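Local coordinates for cellulase (Rhodothermus marinus, PDB 3B7M), which hydrolyses internal beta-1,4-glucosidic bonds of cellulose, as an engineered thermostable endoglucanase of glycoside hydrolase family 12, at residues A[118-123]-A[162-167]; A[31-36]-A[45-50]. All blocks are in the same frame, centred on the assembly; numbering follows the deposited sequence.

Overall arrangement
Within the family 12 beta-jelly-roll, the chain reaches contact 2 first: strand 32-37 turns back as strand 43-48, and contact 2 (31-36 with 45-50) closes this short hairpin along its paired strands and at its open end, with eight residues between the segments. Contact 1 (118-123 with 162-167) opens later and closes a 38-residue excursion that forms strands 130-137, 140-148 and 152-159. The two loops follow in series and neither nest nor cross. Contact 2 lies within the six-stranded antiparallel sheet, next to its edge strand 2-5. Contact 1 joins the loop that leads into the opposite edge strand, 165-170, and the start of that strand, to strand 112-122 of the larger sheet.

Contact 1 (A[118-123]-A[162-167]); sequences WLNKNG and PTTSVT
The backbones of 118-123 and 162-167 meet at one point, where Thr163 N donates to Leu119 O (2.9 Å, N-H...O angle 162°) and the CA atoms of Asn120 and Pro162 come within 4.9 Å. The acceptor belongs to a classic beta bulge in strand 112-122: Leu119 and Asn120 both face Ala94 of the neighbouring strand 91-101, and Leu119 takes the matching bent backbone, with psi at -28°. The same carbonyl also receives a CA-H...O contact from Pro162 CA, 3.3 Å from Leu119 O, so two consecutive residues of the incoming loop converge on a single oxygen. In the beta-jelly-roll this loop carries the chain from one sheet to the other, and strand 165-170 then runs as the edge of the smaller sheet.

From the bulge the side chains part in two directions. On the inner side, Leu119 and Val166 meet tip to tip. Leu119 holds CG beside its own N and anti to its carbonyl carbon (chi1 -62°), and both its methyls lie near one methyl of Val166: CD1 is 4.1 Å and CD2 4.2 Å from Val166 CG1. Trp82 and Tyr96 also touch Leu119, one from each sheet, which places this apolar pair between the layers. The CG2 methyl of Thr163 adds a looser contact at the base of the same leucine, 4.3 Å from Leu119 CB. Toward the surface, Asn120 crosses the Pro162 ring at about a right angle, and its CG approaches Pro162 CB to 3.9 Å. Alongside the next peptide, Asn120 CB packs 3.6 Å from Thr163 O.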
# COMPACT_ATOMS: atom_id res chain seq x y z
N TRP A 118 -1.58 3.87 -6.46
CA TRP A 118 -3.01 3.67 -6.51
C TRP A 118 -3.37 3.03 -7.84
O TRP A 118 -3.06 3.58 -8.90
CB TRP A 118 -3.75 5.01 -6.40
CG TRP A 118 -3.66 5.71 -5.06
CD1 TRP A 118 -2.59 5.72 -4.21
CD2 TRP A 118 -4.65 6.55 -4.47
NE1 TRP A 118 -2.87 6.50 -3.11
CE2 TRP A 118 -4.13 7.02 -3.24
CE3 TRP A 118 -5.95 6.93 -4.83
CZ2 TRP A 118 -4.86 7.85 -2.39
CZ3 TRP A 118 -6.67 7.77 -3.99
CH2 TRP A 118 -6.12 8.22 -2.77
N LEU A 119 -4.02 1.88 -7.77
CA LEU A 119 -4.40 1.11 -8.95
C LEU A 119 -5.88 1.29 -9.30
O LEU A 119 -6.27 1.16 -10.47
CB LEU A 119 -4.09 -0.37 -8.74
CG LEU A 119 -2.61 -0.71 -8.51
CD1 LEU A 119 -2.44 -2.22 -8.35
CD2 LEU A 119 -1.75 -0.21 -9.67
N ASN A 120 -6.69 1.57 -8.28
CA ASN A 120 -8.13 1.67 -8.44
C ASN A 120 -8.72 2.41 -7.26
O ASN A 120 -8.06 2.56 -6.22
CB ASN A 120 -8.76 0.26 -8.56
CG ASN A 120 -9.97 0.21 -9.52
OD1 ASN A 120 -10.16 -0.77 -10.24
ND2 ASN A 120 -10.76 1.25 -9.53
N LYS A 121 -9.96 2.87 -7.42
CA LYS A 121 -10.73 3.51 -6.36
C LYS A 121 -12.21 3.59 -6.73
O LYS A 121 -12.59 3.36 -7.88
CB LYS A 121 -10.21 4.92 -6.06
CG LYS A 121 -10.34 5.92 -7.23
CD LYS A 121 -9.63 7.22 -6.91
CE LYS A 121 -10.05 8.33 -7.87
NZ LYS A 121 -9.56 9.67 -7.40
N ASN A 122 -13.03 3.95 -5.75
CA ASN A 122 -14.43 4.28 -5.97
C ASN A 122 -14.83 5.45 -5.07
O ASN A 122 -14.36 5.57 -3.93
CB ASN A 122 -15.32 3.07 -5.70
CG ASN A 122 -16.74 3.27 -6.20
OD1 ASN A 122 -17.67 3.46 -5.42
ND2 ASN A 122 -16.90 3.23 -7.51
N GLY A 123 -15.72 6.30 -5.59
CA GLY A 123 -16.14 7.49 -4.86
C GLY A 123 -15.13 8.60 -5.02
O GLY A 123 -14.20 8.51 -5.81
N PRO A 162 -7.64 3.02 -14.37
CA PRO A 162 -7.80 2.05 -13.27
C PRO A 162 -7.65 0.62 -13.77
O PRO A 162 -7.95 0.32 -14.93
CB PRO A 162 -9.24 2.29 -12.78
CG PRO A 162 -9.66 3.62 -13.36
CD PRO A 162 -8.86 3.81 -14.61
N THR A 163 -7.15 -0.25 -12.90
CA THR A 163 -6.94 -1.64 -13.27
C THR A 163 -7.21 -2.53 -12.06
O THR A 163 -7.42 -2.02 -10.96
CB THR A 163 -5.51 -1.88 -13.85
OG1 THR A 163 -5.44 -3.19 -14.40
CG2 THR A 163 -4.42 -1.72 -12.78
N THR A 164 -7.20 -3.83 -12.27
CA THR A 164 -7.46 -4.77 -11.19
C THR A 164 -6.34 -5.78 -11.06
O THR A 164 -6.41 -6.68 -10.23
CB THR A 164 -8.75 -5.55 -11.42
OG1 THR A 164 -8.64 -6.28 -12.66
CG2 THR A 164 -9.95 -4.63 -11.48
N SER A 165 -5.29 -5.63 -11.85
CA SER A 165 -4.28 -6.67 -11.92
C SER A 165 -2.96 -6.11 -12.40
O SER A 165 -2.90 -5.41 -13.41
CB SER A 165 -4.77 -7.77 -12.87
OG SER A 165 -3.81 -8.80 -12.95
N VAL A 166 -1.89 -6.39 -11.66
CA VAL A 166 -0.54 -6.09 -12.16
C VAL A 166 0.30 -7.35 -12.03
O VAL A 166 0.16 -8.10 -11.05
CB VAL A 166 0.15 -4.91 -11.42
CG1 VAL A 166 -0.54 -3.60 -11.74
CG2 VAL A 166 0.24 -5.16 -9.91
N THR A 167 1.15 -7.60 -13.03
CA THR A 167 2.06 -8.74 -12.98
C THR A 167 3.48 -8.28 -13.27
O THR A 167 3.76 -7.64 -14.28
CB THR A 167 1.59 -9.95 -13.87
OG1 THR A 167 2.68 -10.89 -14.06
CG2 THR A 167 1.10 -9.49 -15.22

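Contact 2 (A[31-36]-A[45-50]); sequences AQCIEV and ITRAEH
Cys33 O is gripped from across the strands by two successive amides, Thr46 N at 3.0 Å and, more weakly, Arg47 N at 3.3 Å. This is the signature of a classic beta bulge, with Thr46 and Arg47 both facing Cys33, and it lies in the hairpin of strands 32-37 and 43-48, whose segments 32-36 and 45-48 run antiparallel, with their axes at 178°. Cys33 N returns a bond to Arg47 O (2.9 Å), completing a hydrogen-bonded pair. The extra residue shifts the register by one: Gln32 pairs with Ala48, but Ile34 pairs with Ile45.

At the open end, His50 NE2 donates to Gln32 OE1 (2.8 Å, 164°). The oxygen sits at the edge of the imidazole, close to its plane, while the amide stands nearly perpendicular to the ring. Gln32 reaches it through an extended chain with CG anti to the backbone N (chi1 177°). Asn23 accepts from Gln32 NE2, and His50 ND1 bonds to Thr30, so both flat groups are fixed at two points. Beside them, Glu49 N bonds to Ala31 O (3.0 Å).

The face bearing Gln32, Ile34 and Ile45 turns toward strands 19-22 and 189-199 of the other sheet; there Ile34 CG2 meets Ile45 CG1 at 4.0 Å. On the reverse face, shared with Arg47, Cys33 forms its disulfide with Cys6; nearby, Thr46 OG1, beside Cys33 CB, hydrogen-bonds Glu4. Both tie the hairpin to strand 2-5 and the residue just after it. Arg47, bent midway along its chain, folds back over this sulfur: Cys33 SG lies 3.4 Å above the guanidinium plane of Arg47, over its centre.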
# COMPACT_ATOMS: atom_id res chain seq x y z
N ALA A 31 -16.53 -1.26 12.94
CA ALA A 31 -16.22 -2.69 12.86
C ALA A 31 -15.72 -3.12 11.49
O ALA A 31 -16.13 -2.57 10.47
CB ALA A 31 -17.45 -3.50 13.23
N GLN A 32 -14.84 -4.12 11.47
CA GLN A 32 -14.34 -4.70 10.22
C GLN A 32 -13.85 -6.11 10.42
O GLN A 32 -13.16 -6.38 11.41
CB GLN A 32 -13.19 -3.84 9.68
CG GLN A 32 -12.51 -4.36 8.41
CD GLN A 32 -11.31 -3.52 8.04
OE1 GLN A 32 -11.46 -2.36 7.68
NE2 GLN A 32 -10.11 -4.08 8.18
N CYS A 33 -14.18 -7.00 9.47
CA CYS A 33 -13.62 -8.35 9.44
C CYS A 33 -13.02 -8.67 8.07
O CYS A 33 -13.54 -8.25 7.05
CB CYS A 33 -14.67 -9.42 9.74
SG CYS A 33 -15.60 -9.21 11.27
N ILE A 34 -11.92 -9.41 8.05
CA ILE A 34 -11.38 -9.94 6.81
C ILE A 34 -11.24 -11.46 6.95
O ILE A 34 -10.93 -11.96 8.02
CB ILE A 34 -10.03 -9.31 6.40
CG1 ILE A 34 -8.99 -9.49 7.52
CG2 ILE A 34 -10.22 -7.84 6.08
CD1 ILE A 34 -7.59 -9.03 7.14
N GLU A 35 -11.53 -12.18 5.87
CA GLU A 35 -11.34 -13.61 5.84
C GLU A 35 -10.04 -13.89 5.10
O GLU A 35 -9.87 -13.47 3.94
CB GLU A 35 -12.51 -14.27 5.14
CG GLU A 35 -12.37 -15.77 5.09
CD GLU A 35 -13.48 -16.40 4.31
OE1 GLU A 35 -14.63 -16.41 4.80
OE2 GLU A 35 -13.19 -16.87 3.20
N VAL A 36 -9.12 -14.58 5.78
CA VAL A 36 -7.76 -14.75 5.29
C VAL A 36 -7.47 -16.21 4.96
O VAL A 36 -7.72 -17.10 5.78
CB VAL A 36 -6.72 -14.27 6.36
CG1 VAL A 36 -5.31 -14.27 5.78
CG2 VAL A 36 -7.06 -12.88 6.89
N ILE A 45 -12.66 -8.77 2.38
CA ILE A 45 -13.32 -7.98 3.40
C ILE A 45 -14.79 -8.42 3.52
O ILE A 45 -15.60 -8.18 2.63
CB ILE A 45 -13.19 -6.46 3.13
CG1 ILE A 45 -11.72 -6.12 2.84
CG2 ILE A 45 -13.71 -5.67 4.34
CD1 ILE A 45 -11.45 -4.68 2.44
N THR A 46 -15.11 -9.09 4.63
CA THR A 46 -16.45 -9.64 4.82
C THR A 46 -17.35 -8.67 5.57
O THR A 46 -18.58 -8.78 5.51
CB THR A 46 -16.41 -10.98 5.60
OG1 THR A 46 -15.69 -10.77 6.81
CG2 THR A 46 -15.72 -12.08 4.79
N ARG A 47 -16.73 -7.74 6.29
CA ARG A 47 -17.44 -6.75 7.09
C ARG A 47 -16.67 -5.43 7.13
O ARG A 47 -15.47 -5.41 7.36
CB ARG A 47 -17.64 -7.28 8.51
CG ARG A 47 -18.45 -6.37 9.41
CD ARG A 47 -19.50 -7.17 10.18
NE ARG A 47 -19.03 -7.75 11.45
CZ ARG A 47 -19.02 -9.05 11.75
NH1 ARG A 47 -19.40 -9.97 10.86
NH2 ARG A 47 -18.60 -9.45 12.95
N ALA A 48 -17.38 -4.33 6.90
CA ALA A 48 -16.77 -3.01 6.98
C ALA A 48 -17.86 -1.99 7.18
O ALA A 48 -18.65 -1.72 6.27
CB ALA A 48 -15.95 -2.71 5.73
N GLU A 49 -17.92 -1.41 8.37
CA GLU A 49 -19.01 -0.50 8.68
C GLU A 49 -18.53 0.96 8.78
O GLU A 49 -19.20 1.80 9.37
CB GLU A 49 -19.73 -0.97 9.96
CG GLU A 49 -20.14 -2.44 9.85
CD GLU A 49 -21.05 -2.92 10.97
OE1 GLU A 49 -21.46 -2.08 11.80
OE2 GLU A 49 -21.35 -4.15 11.03
N HIS A 50 -17.39 1.25 8.15
CA HIS A 50 -16.76 2.56 8.26
C HIS A 50 -17.58 3.64 7.59
O HIS A 50 -18.24 3.41 6.58
CB HIS A 50 -15.36 2.53 7.64
CG HIS A 50 -14.52 1.40 8.13
ND1 HIS A 50 -14.23 1.21 9.46
CD2 HIS A 50 -13.91 0.39 7.46
CE1 HIS A 50 -13.47 0.13 9.59
NE2 HIS A 50 -13.27 -0.39 8.40
O HOH W 1 -19.18 -0.65 13.77